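Local coordinates for glycoside hydrolase family 88 protein (Bacteroides vulgatus, PDB 4Q88) that is of unknown function but is probably a hydrolase acting on unsaturated uronic-acid sugars, like its glycoside hydrolase family 88 relatives, at residues Thr200-Lys205 / Leu261-Gln266; Trp208-Gly213 / Gln322-Lys327; Ala215-Ala220 / Phe278-Leu283; Gly316-Ile321 / Phe342-Phe347. All coordinates share one frame; numbering follows the deposited sequence.

How the contacts relate
Contacts 3 and 4 are buried and apolar; contacts 1 and 2 are more polar and lie nearer the surface. Helix 209-225 serves two of them: its first turn meets the 322-327 loop in contact 2, and its middle packs on helix 272-287 in contact 3. Phe278 of contact 3 also packs against Ser209 and Gly213, joining the two sites. Contact 4 rests on contact 2 through the Phe342 ring, whose CE1 lies 3.4 Å from NH2 of Arg210. Contact 1, farthest from the chain centre, joins two loops by carboxylate and amide hydrogen bonds; Leu261 links it to Ser209. Apolar packing carries contact 3, between two helices, and contact 4, where a buried loop lies on a helix.

Contact 1 of 4, residues Thr200-Lys205 / Leu261-Gln266; sequences TINGKK and LIDPEQ
A type I beta turn, Thr200 to Gly203, docks on an Asx motif made by Asp263, so two loops of the family 88 fold are joined mainly by polar side chains. Hydrogen bonds to the carboxylate dominate. With CG anti to its backbone N (chi1 -165°), Asp263 reaches into the turn. Its OD2 accepts from Thr200 OG1 at 2.6 Å on the anti lone pair, and from the backbone N of Asn202 at 3.2 Å, nearly along the C-O axis. OD1 takes Asn202 ND2 on its syn lone pair at 3.1 Å, with amide and carboxylate planes 48° apart, while the backbone N of Gln266 reaches OD1 from above the carboxylate plane at 3.2 Å. An alanine at Asp263 would remove both acceptors and would probably loosen the turn and the start of the 264-266 bend together. A second side-chain acceptor, Gln266 OE1, receives the backbone N of Ile201 at 2.8 Å, nearly along the C=O axis. Waters add bridges: one donates to Asp263 OD1 and Glu265 OE1 and accepts weakly from Lys204 NZ, another joins Lys205 O to the backbone N of Ile262. Apolar contact is slight, with Ile262 CD1 4.1 Å from Lys205 CB. Thr200 OG1, donor to Asp263, is also an acceptor: it takes the backbone N of Lys204, just past the turn, at 2.9 Å.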
loop_
_atom_site.group_PDB
_atom_site.type_symbol
_atom_site.label_atom_id
_atom_site.label_comp_id
_atom_site.label_asym_id
_atom_site.label_seq_id
_atom_site.Cartn_x
_atom_site.Cartn_y
_atom_site.Cartn_z
ATOM N N THR A 200 7.117 16.549 16.936
ATOM C CA THR A 200 6.067 15.948 17.763
ATOM C C THR A 200 5.924 16.711 19.072
ATOM O O THR A 200 6.730 17.585 19.423
ATOM C CB THR A 200 6.323 14.476 18.066
ATOM O OG1 THR A 200 7.466 14.371 18.955
ATOM C CG2 THR A 200 6.546 13.661 16.769
ATOM N N ILE A 201 4.900 16.336 19.839
ATOM C CA ILE A 201 4.632 16.959 21.130
ATOM C C ILE A 201 5.827 16.819 22.077
ATOM O O ILE A 201 6.085 17.678 22.935
ATOM C CB ILE A 201 3.401 16.305 21.824
ATOM C CG1 ILE A 201 2.116 16.503 21.005
ATOM C CG2 ILE A 201 3.186 16.968 23.178
ATOM C CD1 ILE A 201 1.630 17.944 20.944
ATOM N N ASN A 202 6.553 15.718 21.957
ATOM C CA ASN A 202 7.757 15.503 22.752
ATOM C C ASN A 202 9.069 15.834 22.061
ATOM O O ASN A 202 10.156 15.423 22.544
ATOM C CB ASN A 202 7.777 14.096 23.288
ATOM C CG ASN A 202 6.633 13.839 24.232
ATOM O OD1 ASN A 202 6.564 14.444 25.325
ATOM N ND2 ASN A 202 5.700 13.002 23.820
ATOM N N GLY A 203 8.982 16.673 21.031
ATOM C CA GLY A 203 10.153 17.269 20.393
ATOM C C GLY A 203 10.882 16.353 19.430
ATOM O O GLY A 203 12.035 16.568 19.139
ATOM N N LYS A 204 10.205 15.336 18.946
ATOM C CA LYS A 204 10.801 14.284 18.102
ATOM C C LYS A 204 10.516 14.534 16.620
ATOM O O LYS A 204 9.618 15.294 16.267
ATOM C CB LYS A 204 10.262 12.912 18.481
ATOM C CG LYS A 204 10.291 12.529 19.971
ATOM C CD LYS A 204 11.703 12.462 20.542
ATOM C CE LYS A 204 11.740 12.181 22.049
ATOM N NZ LYS A 204 11.074 10.902 22.384
ATOM N N LYS A 205 11.216 13.811 15.737
ATOM C CA LYS A 205 10.824 13.767 14.342
ATOM C C LYS A 205 9.535 12.994 14.174
ATOM O O LYS A 205 9.331 11.958 14.835
ATOM C CB LYS A 205 11.905 13.090 13.534
ATOM C CG LYS A 205 13.192 13.924 13.450
ATOM C CD LYS A 205 14.309 13.223 12.680
ATOM C CE LYS A 205 15.465 14.245 12.372
ATOM N NZ LYS A 205 16.493 13.671 11.438
ATOM N N LEU A 261 5.749 7.203 14.596
ATOM C CA LEU A 261 6.558 6.012 14.770
ATOM C C LEU A 261 7.568 6.104 15.916
ATOM O O LEU A 261 7.740 5.121 16.644
ATOM C CB LEU A 261 7.288 5.657 13.459
ATOM C CG LEU A 261 6.439 5.074 12.359
ATOM C CD1 LEU A 261 7.188 5.090 11.016
ATOM C CD2 LEU A 261 5.952 3.680 12.698
ATOM N N ILE A 262 8.190 7.273 16.074
ATOM C CA ILE A 262 9.165 7.427 17.135
ATOM C C ILE A 262 8.712 8.361 18.287
ATOM O O ILE A 262 9.481 8.642 19.166
ATOM C CB ILE A 262 10.558 7.732 16.590
ATOM C CG1 ILE A 262 10.579 9.049 15.836
ATOM C CG2 ILE A 262 11.022 6.615 15.628
ATOM C CD1 ILE A 262 11.995 9.507 15.535
ATOM N N ASP A 263 7.414 8.699 18.334
ATOM C CA ASP A 263 6.779 9.336 19.519
ATOM C C ASP A 263 5.478 8.589 19.861
ATOM O O ASP A 263 4.364 9.054 19.558
ATOM C CB ASP A 263 6.535 10.785 19.286
ATOM C CG ASP A 263 6.234 11.537 20.583
ATOM O OD1 ASP A 263 5.901 10.881 21.586
ATOM O OD2 ASP A 263 6.361 12.777 20.629
ATOM N N PRO A 264 5.609 7.435 20.490
ATOM C CA PRO A 264 4.401 6.695 20.831
ATOM C C PRO A 264 3.461 7.466 21.756
ATOM O O PRO A 264 2.247 7.306 21.618
ATOM C CB PRO A 264 4.920 5.419 21.526
ATOM C CG PRO A 264 6.380 5.504 21.547
ATOM C CD PRO A 264 6.843 6.669 20.754
ATOM N N GLU A 265 3.990 8.340 22.614
ATOM C CA GLU A 265 3.168 9.089 23.591
ATOM C C GLU A 265 2.258 10.144 22.927
ATOM O O GLU A 265 1.167 10.451 23.417
ATOM C CB GLU A 265 4.097 9.808 24.545
ATOM C CG GLU A 265 4.795 8.960 25.593
ATOM C CD GLU A 265 5.802 7.935 25.076
ATOM O OE1 GLU A 265 6.552 8.194 24.112
ATOM O OE2 GLU A 265 5.788 6.828 25.656
ATOM N N GLN A 266 2.700 10.691 21.799
ATOM C CA GLN A 266 1.922 11.674 21.075
ATOM C C GLN A 266 0.597 11.097 20.554
ATOM O O GLN A 266 -0.419 11.740 20.640
ATOM C CB GLN A 266 2.695 12.244 19.906
ATOM C CG GLN A 266 1.765 12.962 18.967
ATOM C CD GLN A 266 2.474 13.758 17.970
ATOM O OE1 GLN A 266 3.171 14.701 18.311
ATOM N NE2 GLN A 266 2.324 13.376 16.712
HETATM O O HOH W 1 7.989 10.126 23.220
HETATM O O HOH W 2 12.379 8.740 19.995
HETATM O O HOH W 3 7.563 9.890 14.803
#

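Contact 2 of 4, residues Trp208-Gly213 / Gln322-Lys327; sequences WSRGDG and QPVGEK
The tight part of this contact is a grip on both ends of Gln322. Its side-chain OE1 accepts from Trp208 NE1 at 2.9 Å in a nearly straight bond (165°); the oxygen lies in the indole plane, while the amide stands almost upright to the ring at 81°. Its backbone O is held at the edge of the Arg210 guanidinium, by NH2 at 2.9 Å and more weakly by NH1, which also donates to Pro323 O at 3.2 Å. Arg210 reaches there by starting anti to its backbone N and bending at chi3; its NH2 has a second partner in Ser273 OG. The donors come from the beginning of helix 209-225, with Trp208 at the N-cap, and the acceptors from the loop between helices 293-311 and 341-358, so the contact ties a helix start to an inter-helix loop of the six-hairpin (alpha/alpha)6 barrel. The indole folds back over its own helix, with Gly211 N 3.3 Å above one face, toward the rim; a CB on Gly211 would collide with Trp208 CE3. Looser packing begins past Pro323, where the exposed Val324 brings CG2 only to 4.4 Å from Arg210 NH1. On the amide side of Gln322 a water donates to OE1 at 2.9 Å and weakly accepts from the backbone N of Arg210.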
loop_
_atom_site.group_PDB
_atom_site.type_symbol
_atom_site.label_atom_id
_atom_site.label_comp_id
_atom_site.label_asym_id
_atom_site.label_seq_id
_atom_site.Cartn_x
_atom_site.Cartn_y
_atom_site.Cartn_z
ATOM N N TRP A 208 4.839 9.413 10.078
ATOM C CA TRP A 208 3.534 8.772 10.137
ATOM C C TRP A 208 3.617 7.316 9.778
ATOM O O TRP A 208 4.057 6.982 8.666
ATOM C CB TRP A 208 2.565 9.492 9.214
ATOM C CG TRP A 208 1.169 9.014 9.223
ATOM C CD1 TRP A 208 0.426 8.675 10.307
ATOM C CD2 TRP A 208 0.299 8.922 8.094
ATOM N NE1 TRP A 208 -0.860 8.320 9.909
ATOM C CE2 TRP A 208 -0.947 8.470 8.556
ATOM C CE3 TRP A 208 0.476 9.131 6.711
ATOM C CZ2 TRP A 208 -2.055 8.294 7.702
ATOM C CZ3 TRP A 208 -0.628 8.886 5.848
ATOM C CH2 TRP A 208 -1.856 8.454 6.358
ATOM N N SER A 209 3.081 6.444 10.632
ATOM C CA SER A 209 3.127 4.988 10.415
ATOM C C SER A 209 2.459 4.521 9.144
ATOM O O SER A 209 3.116 3.825 8.332
ATOM C CB SER A 209 2.455 4.221 11.592
ATOM O OG SER A 209 2.475 2.810 11.392
ATOM N N ARG A 210 1.188 4.848 8.910
ATOM C CA ARG A 210 0.540 4.329 7.679
ATOM C C ARG A 210 1.309 4.879 6.459
ATOM O O ARG A 210 1.508 4.154 5.476
ATOM C CB ARG A 210 -0.959 4.682 7.634
ATOM C CG ARG A 210 -1.494 4.434 6.287
ATOM C CD ARG A 210 -2.992 4.239 6.253
ATOM N NE ARG A 210 -3.779 5.438 6.484
ATOM C CZ ARG A 210 -4.708 5.565 7.431
ATOM N NH1 ARG A 210 -5.441 6.694 7.487
ATOM N NH2 ARG A 210 -4.927 4.609 8.309
ATOM N N GLY A 211 1.822 6.105 6.527
ATOM C CA GLY A 211 2.617 6.702 5.416
ATOM C C GLY A 211 3.836 5.834 5.067
ATOM O O GLY A 211 4.094 5.481 3.896
ATOM N N ASP A 212 4.638 5.531 6.068
ATOM C CA ASP A 212 5.778 4.674 5.886
ATOM C C ASP A 212 5.400 3.244 5.561
ATOM O O ASP A 212 6.141 2.575 4.768
ATOM C CB ASP A 212 6.771 4.758 7.026
ATOM C CG ASP A 212 7.600 5.998 6.947
ATOM O OD1 ASP A 212 8.533 5.982 6.151
ATOM O OD2 ASP A 212 7.220 7.052 7.561
ATOM N N GLY A 213 4.261 2.786 6.054
ATOM C CA GLY A 213 3.715 1.481 5.609
ATOM C C GLY A 213 3.462 1.452 4.114
ATOM O O GLY A 213 3.836 0.497 3.424
ATOM N N GLN A 322 -6.662 3.479 11.816
ATOM C CA GLN A 322 -6.696 4.948 11.937
ATOM C C GLN A 322 -7.586 5.473 10.787
ATOM O O GLN A 322 -7.407 5.080 9.640
ATOM C CB GLN A 322 -5.304 5.548 11.762
ATOM C CG GLN A 322 -5.311 7.077 11.786
ATOM C CD GLN A 322 -3.923 7.683 11.688
ATOM O OE1 GLN A 322 -2.944 7.021 11.371
ATOM N NE2 GLN A 322 -3.833 8.961 11.987
ATOM N N PRO A 323 -8.504 6.377 11.077
ATOM C CA PRO A 323 -9.418 6.877 10.020
ATOM C C PRO A 323 -8.704 7.822 9.055
ATOM O O PRO A 323 -7.551 8.218 9.290
ATOM C CB PRO A 323 -10.474 7.658 10.799
ATOM C CG PRO A 323 -9.914 7.844 12.142
ATOM C CD PRO A 323 -9.011 6.692 12.420
ATOM N N VAL A 324 -9.401 8.177 7.987
ATOM C CA VAL A 324 -8.873 9.054 6.972
ATOM C C VAL A 324 -9.212 10.523 7.300
ATOM O O VAL A 324 -10.349 10.848 7.555
ATOM C CB VAL A 324 -9.499 8.730 5.606
ATOM C CG1 VAL A 324 -8.930 9.631 4.524
ATOM C CG2 VAL A 324 -9.238 7.265 5.269
ATOM N N GLY A 325 -8.214 11.369 7.216
ATOM C CA GLY A 325 -8.433 12.810 7.111
ATOM C C GLY A 325 -8.961 13.433 8.389
ATOM O O GLY A 325 -9.761 14.367 8.342
ATOM N N GLU A 326 -8.571 12.884 9.529
ATOM C CA GLU A 326 -8.981 13.493 10.808
ATOM C C GLU A 326 -7.754 14.116 11.457
ATOM O O GLU A 326 -6.654 13.558 11.386
ATOM C CB GLU A 326 -9.705 12.465 11.672
ATOM C CG GLU A 326 -10.958 11.979 10.943
ATOM C CD GLU A 326 -11.839 11.067 11.758
ATOM O OE1 GLU A 326 -11.470 10.766 12.914
ATOM O OE2 GLU A 326 -12.909 10.643 11.247
ATOM N N LYS A 327 -7.915 15.318 12.003
ATOM C CA LYS A 327 -6.801 16.031 12.618
ATOM C C LYS A 327 -6.350 15.240 13.856
ATOM O O LYS A 327 -7.192 14.662 14.557
ATOM C CB LYS A 327 -7.227 17.442 13.028
ATOM C CG LYS A 327 -6.074 18.345 13.464
ATOM C CD LYS A 327 -6.614 19.578 14.181
ATOM C CE LYS A 327 -5.555 20.246 15.048
ATOM N NZ LYS A 327 -6.173 20.800 16.289
HETATM O O HOH W 4 -0.934 5.006 11.098
#

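Contact 3 of 4, residues Ala215-Ala220 / Phe278-Leu283; sequences AFAAFA and FTYGFL
Phe278 O is the best-held polar atom, gripped by one hydrogen bond and one aromatic edge: the backbone N of Phe282 donates to it at 2.9 Å within the helix, and Phe216 CE2 comes to 3.6 Å with the oxygen near the plane of its ring. The setting is a helix-helix interface of the (alpha/alpha)6 barrel, between helices 209-225 and 272-287. Their local axes run in roughly the same direction, 33° apart, and approach to 8.2 Å, close for a helix pair. Gly281 allows this, because a CB here would strike Phe216 CD2; its CA lies 5.0 Å from Ala217 CA. The Phe216 side chain stands anti to its backbone N (chi1 -171°) and drives across the gap between the helices. Its CE2 hangs over the centre of one face of Phe282 in a T-shaped stack, with ring planes at 63°. On its flank, Phe216 CD2 meets the edge of the Phe278 ring at CD1, so this single phenylalanine touches Phe278, Gly281 and Phe282, about one turn of the facing helix. Phe240 stacks on Phe216, and Ile247 of helix 233-249 packs against Phe216, Phe278 and Phe282. On the other flank Tyr280, also anti to its backbone N, lies alongside two alanines one helical turn apart: Ala217 CB meets the ring edge at CD2, 3.9 Å away, and Ala220 CB lies 4.0 Å from Tyr280 CE2.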
loop_
_atom_site.group_PDB
_atom_site.type_symbol
_atom_site.label_atom_id
_atom_site.label_comp_id
_atom_site.label_asym_id
_atom_site.label_seq_id
_atom_site.Cartn_x
_atom_site.Cartn_y
_atom_site.Cartn_z
ATOM N N ALA A 215 4.895 3.213 1.837
ATOM C CA ALA A 215 6.153 3.245 1.143
ATOM C C ALA A 215 6.862 1.889 1.164
ATOM O O ALA A 215 7.333 1.397 0.116
ATOM C CB ALA A 215 7.087 4.334 1.729
ATOM N N PHE A 216 6.918 1.270 2.342
ATOM C CA PHE A 216 7.619 -0.008 2.522
ATOM C C PHE A 216 6.920 -1.133 1.726
ATOM O O PHE A 216 7.617 -1.906 1.020
ATOM C CB PHE A 216 7.652 -0.345 4.001
ATOM C CG PHE A 216 8.510 -1.500 4.379
ATOM C CD1 PHE A 216 9.857 -1.513 4.142
ATOM C CD2 PHE A 216 7.968 -2.531 5.163
ATOM C CE1 PHE A 216 10.645 -2.581 4.527
ATOM C CE2 PHE A 216 8.772 -3.566 5.602
ATOM C CZ PHE A 216 10.108 -3.597 5.308
ATOM N N ALA A 217 5.604 -1.232 1.830
ATOM C CA ALA A 217 4.852 -2.232 0.995
ATOM C C ALA A 217 4.995 -1.934 -0.515
ATOM O O ALA A 217 5.071 -2.860 -1.305
ATOM C CB ALA A 217 3.397 -2.243 1.358
ATOM N N ALA A 218 5.013 -0.654 -0.865
ATOM C CA ALA A 218 5.272 -0.254 -2.247
ATOM C C ALA A 218 6.560 -0.789 -2.786
ATOM O O ALA A 218 6.613 -1.302 -3.942
ATOM C CB ALA A 218 5.169 1.256 -2.415
ATOM N N PHE A 219 7.650 -0.645 -2.040
ATOM C CA PHE A 219 8.929 -1.132 -2.541
ATOM C C PHE A 219 8.915 -2.625 -2.692
ATOM O O PHE A 219 9.488 -3.169 -3.654
ATOM C CB PHE A 219 10.087 -0.707 -1.620
ATOM C CG PHE A 219 10.534 0.693 -1.869
ATOM C CD1 PHE A 219 11.218 0.996 -3.015
ATOM C CD2 PHE A 219 10.240 1.714 -1.007
ATOM C CE1 PHE A 219 11.661 2.279 -3.282
ATOM C CE2 PHE A 219 10.604 3.019 -1.291
ATOM C CZ PHE A 219 11.330 3.305 -2.443
ATOM N N ALA A 220 8.243 -3.336 -1.777
ATOM C CA ALA A 220 8.085 -4.787 -1.989
ATOM C C ALA A 220 7.351 -5.120 -3.279
ATOM O O ALA A 220 7.798 -5.998 -4.095
ATOM C CB ALA A 220 7.351 -5.423 -0.818
ATOM N N PHE A 278 3.544 -2.895 7.141
ATOM C CA PHE A 278 4.915 -3.278 7.540
ATOM C C PHE A 278 5.061 -4.802 7.575
ATOM O O PHE A 278 6.056 -5.354 7.129
ATOM C CB PHE A 278 5.278 -2.730 8.893
ATOM C CG PHE A 278 5.381 -1.198 8.956
ATOM C CD1 PHE A 278 6.020 -0.489 7.969
ATOM C CD2 PHE A 278 4.896 -0.527 10.047
ATOM C CE1 PHE A 278 6.187 0.880 8.055
ATOM C CE2 PHE A 278 5.004 0.853 10.128
ATOM C CZ PHE A 278 5.637 1.568 9.117
ATOM N N THR A 279 4.069 -5.487 8.153
ATOM C CA THR A 279 4.153 -6.929 8.292
ATOM C C THR A 279 4.253 -7.575 6.909
ATOM O O THR A 279 5.014 -8.551 6.718
ATOM C CB THR A 279 2.943 -7.454 9.102
ATOM O OG1 THR A 279 2.941 -6.814 10.391
ATOM C CG2 THR A 279 3.018 -8.952 9.280
ATOM N N TYR A 280 3.409 -7.110 5.973
ATOM C CA TYR A 280 3.495 -7.567 4.592
ATOM C C TYR A 280 4.881 -7.410 4.057
ATOM O O TYR A 280 5.497 -8.348 3.474
ATOM C CB TYR A 280 2.484 -6.817 3.682
ATOM C CG TYR A 280 2.719 -7.087 2.210
ATOM C CD1 TYR A 280 2.500 -8.371 1.669
ATOM C CD2 TYR A 280 3.241 -6.109 1.369
ATOM C CE1 TYR A 280 2.767 -8.634 0.319
ATOM C CE2 TYR A 280 3.513 -6.393 0.004
ATOM C CZ TYR A 280 3.257 -7.632 -0.501
ATOM O OH TYR A 280 3.528 -7.900 -1.815
ATOM N N GLY A 281 5.445 -6.229 4.236
ATOM C CA GLY A 281 6.754 -5.951 3.671
ATOM C C GLY A 281 7.849 -6.832 4.277
ATOM O O GLY A 281 8.717 -7.356 3.536
ATOM N N PHE A 282 7.790 -7.056 5.586
ATOM C CA PHE A 282 8.817 -7.862 6.249
ATOM C C PHE A 282 8.689 -9.336 5.794
ATOM O O PHE A 282 9.658 -9.975 5.457
ATOM C CB PHE A 282 8.653 -7.795 7.764
ATOM C CG PHE A 282 9.179 -6.511 8.389
ATOM C CD1 PHE A 282 10.507 -6.231 8.341
ATOM C CD2 PHE A 282 8.358 -5.669 9.086
ATOM C CE1 PHE A 282 11.039 -5.107 8.942
ATOM C CE2 PHE A 282 8.890 -4.555 9.723
ATOM C CZ PHE A 282 10.217 -4.262 9.619
ATOM N N LEU A 283 7.461 -9.837 5.769
ATOM C CA LEU A 283 7.239 -11.242 5.341
ATOM C C LEU A 283 7.709 -11.416 3.882
ATOM O O LEU A 283 8.406 -12.393 3.571
ATOM C CB LEU A 283 5.780 -11.608 5.516
ATOM C CG LEU A 283 5.294 -11.794 6.946
ATOM C CD1 LEU A 283 3.770 -11.772 6.920
ATOM C CD2 LEU A 283 5.861 -13.078 7.579
#

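Contact 4 of 4, residues Gly316-Ile321 / Phe342-Phe347; sequences GKIGYI and FGIGAF
Ile318 and Ile321 both point their CB toward the helix and carry the first shell. The methyl CD1 of Ile318 sits over the centre of the Phe347 ring, 3.6 Å from the ring centroid and 7° off the normal, a nearly ideal CH-pi contact. Its CG1 meets CG1 of Ile344 at 4.0 Å. One step along, Ile321 CD1 presses on Gly343 CA at 3.6 Å, where a CB on the glycine would clash with that methyl; Ile321 CG2 slides past the Phe342 ring, reaching CZ at 3.7 Å. An alanine at Phe347 would take away the aromatic face under Ile318 CD1 and would probably weaken the packing of the loop on the helix. The contact is a loop packed along a helix of the (alpha/alpha)6 barrel: segment 316-321 follows helix 293-311 and lies against helix 341-358. Phe347 stands anti to its backbone N, and chi2 of -82° turns its face to Ile318, which bends at its own chi2 (-56°) to bring CD1 over the ring. In the next shell, Ile19 and Leu307 touch Phe347, and Val23 and Tyr27 of helix 13-30 touch Ile344. The loop backbone is set by hydrogen bonds: Gly319 with Ala311, Tyr320 with Thr272 and Ala336, and Ile321 with Ser338, whose OG also bonds Ile321 O.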
loop_
_atom_site.group_PDB
_atom_site.type_symbol
_atom_site.label_atom_id
_atom_site.label_comp_id
_atom_site.label_asym_id
_atom_site.label_seq_id
_atom_site.Cartn_x
_atom_site.Cartn_y
_atom_site.Cartn_z
ATOM N N GLY A 316 -14.469 -11.485 11.518
ATOM C CA GLY A 316 -13.666 -11.118 10.346
ATOM C C GLY A 316 -13.468 -9.638 10.158
ATOM O O GLY A 316 -12.751 -9.240 9.264
ATOM N N LYS A 317 -14.092 -8.801 10.983
ATOM C CA LYS A 317 -13.837 -7.369 10.933
ATOM C C LYS A 317 -12.389 -7.146 11.402
ATOM O O LYS A 317 -11.874 -7.930 12.205
ATOM C CB LYS A 317 -14.843 -6.670 11.859
ATOM C CG LYS A 317 -14.618 -5.200 12.125
ATOM C CD LYS A 317 -15.846 -4.532 12.757
ATOM C CE LYS A 317 -15.489 -3.111 13.151
ATOM N NZ LYS A 317 -16.556 -2.320 13.830
ATOM N N ILE A 318 -11.748 -6.074 10.903
ATOM C CA ILE A 318 -10.389 -5.716 11.279
ATOM C C ILE A 318 -10.480 -4.328 11.957
ATOM O O ILE A 318 -10.932 -3.356 11.339
ATOM C CB ILE A 318 -9.472 -5.583 10.061
ATOM C CG1 ILE A 318 -9.477 -6.885 9.246
ATOM C CG2 ILE A 318 -8.042 -5.284 10.499
ATOM C CD1 ILE A 318 -9.080 -8.122 10.048
ATOM N N GLY A 319 -10.060 -4.267 13.199
ATOM C CA GLY A 319 -10.218 -3.051 14.007
ATOM C C GLY A 319 -8.914 -2.257 14.181
ATOM O O GLY A 319 -7.857 -2.621 13.646
ATOM N N TYR A 320 -9.028 -1.168 14.940
ATOM C CA TYR A 320 -7.910 -0.271 15.223
ATOM C C TYR A 320 -7.279 0.337 13.966
ATOM O O TYR A 320 -6.116 0.694 13.987
ATOM C CB TYR A 320 -6.812 -0.924 16.079
ATOM C CG TYR A 320 -7.245 -1.436 17.427
ATOM C CD1 TYR A 320 -7.249 -0.608 18.541
ATOM C CD2 TYR A 320 -7.690 -2.745 17.591
ATOM C CE1 TYR A 320 -7.643 -1.088 19.795
ATOM C CE2 TYR A 320 -8.083 -3.235 18.834
ATOM C CZ TYR A 320 -8.057 -2.405 19.935
ATOM O OH TYR A 320 -8.457 -2.946 21.164
ATOM N N ILE A 321 -8.085 0.551 12.936
ATOM C CA ILE A 321 -7.606 1.238 11.727
ATOM C C ILE A 321 -7.778 2.741 11.870
ATOM O O ILE A 321 -8.908 3.273 11.995
ATOM C CB ILE A 321 -8.285 0.688 10.461
ATOM C CG1 ILE A 321 -7.931 -0.789 10.285
ATOM C CG2 ILE A 321 -7.833 1.519 9.219
ATOM C CD1 ILE A 321 -8.862 -1.538 9.368
ATOM N N PHE A 342 -9.640 -0.111 3.124
ATOM C CA PHE A 342 -8.239 -0.099 2.791
ATOM C C PHE A 342 -7.380 -0.844 3.803
ATOM O O PHE A 342 -6.353 -1.414 3.445
ATOM C CB PHE A 342 -7.732 1.338 2.577
ATOM C CG PHE A 342 -7.720 2.167 3.826
ATOM C CD1 PHE A 342 -6.613 2.157 4.674
ATOM C CD2 PHE A 342 -8.787 2.966 4.137
ATOM C CE1 PHE A 342 -6.622 2.895 5.868
ATOM C CE2 PHE A 342 -8.801 3.702 5.323
ATOM C CZ PHE A 342 -7.721 3.669 6.174
ATOM N N GLY A 343 -7.824 -0.843 5.056
ATOM C CA GLY A 343 -7.194 -1.539 6.163
ATOM C C GLY A 343 -7.396 -3.031 6.110
ATOM O O GLY A 343 -6.512 -3.792 6.413
ATOM N N ILE A 344 -8.562 -3.442 5.649
ATOM C CA ILE A 344 -8.829 -4.849 5.355
ATOM C C ILE A 344 -7.931 -5.281 4.213
ATOM O O ILE A 344 -7.316 -6.323 4.283
ATOM C CB ILE A 344 -10.284 -5.067 4.993
ATOM C CG1 ILE A 344 -11.136 -4.793 6.247
ATOM C CG2 ILE A 344 -10.500 -6.476 4.417
ATOM C CD1 ILE A 344 -12.623 -4.770 6.027
ATOM N N GLY A 345 -7.774 -4.417 3.224
ATOM C CA GLY A 345 -6.816 -4.704 2.149
ATOM C C GLY A 345 -5.385 -4.970 2.650
ATOM O O GLY A 345 -4.735 -5.986 2.285
ATOM N N ALA A 346 -4.899 -4.042 3.465
ATOM C CA ALA A 346 -3.583 -4.199 4.086
ATOM C C ALA A 346 -3.436 -5.466 4.933
ATOM O O ALA A 346 -2.438 -6.209 4.792
ATOM C CB ALA A 346 -3.249 -2.970 4.900
ATOM N N PHE A 347 -4.453 -5.760 5.760
ATOM C CA PHE A 347 -4.505 -6.994 6.523
ATOM C C PHE A 347 -4.388 -8.248 5.632
ATOM O O PHE A 347 -3.571 -9.109 5.889
ATOM C CB PHE A 347 -5.757 -7.052 7.369
ATOM C CG PHE A 347 -5.862 -8.294 8.230
ATOM C CD1 PHE A 347 -6.333 -9.483 7.700
ATOM C CD2 PHE A 347 -5.452 -8.275 9.550
ATOM C CE1 PHE A 347 -6.413 -10.643 8.505
ATOM C CE2 PHE A 347 -5.544 -9.405 10.348
ATOM C CZ PHE A 347 -6.001 -10.567 9.821
#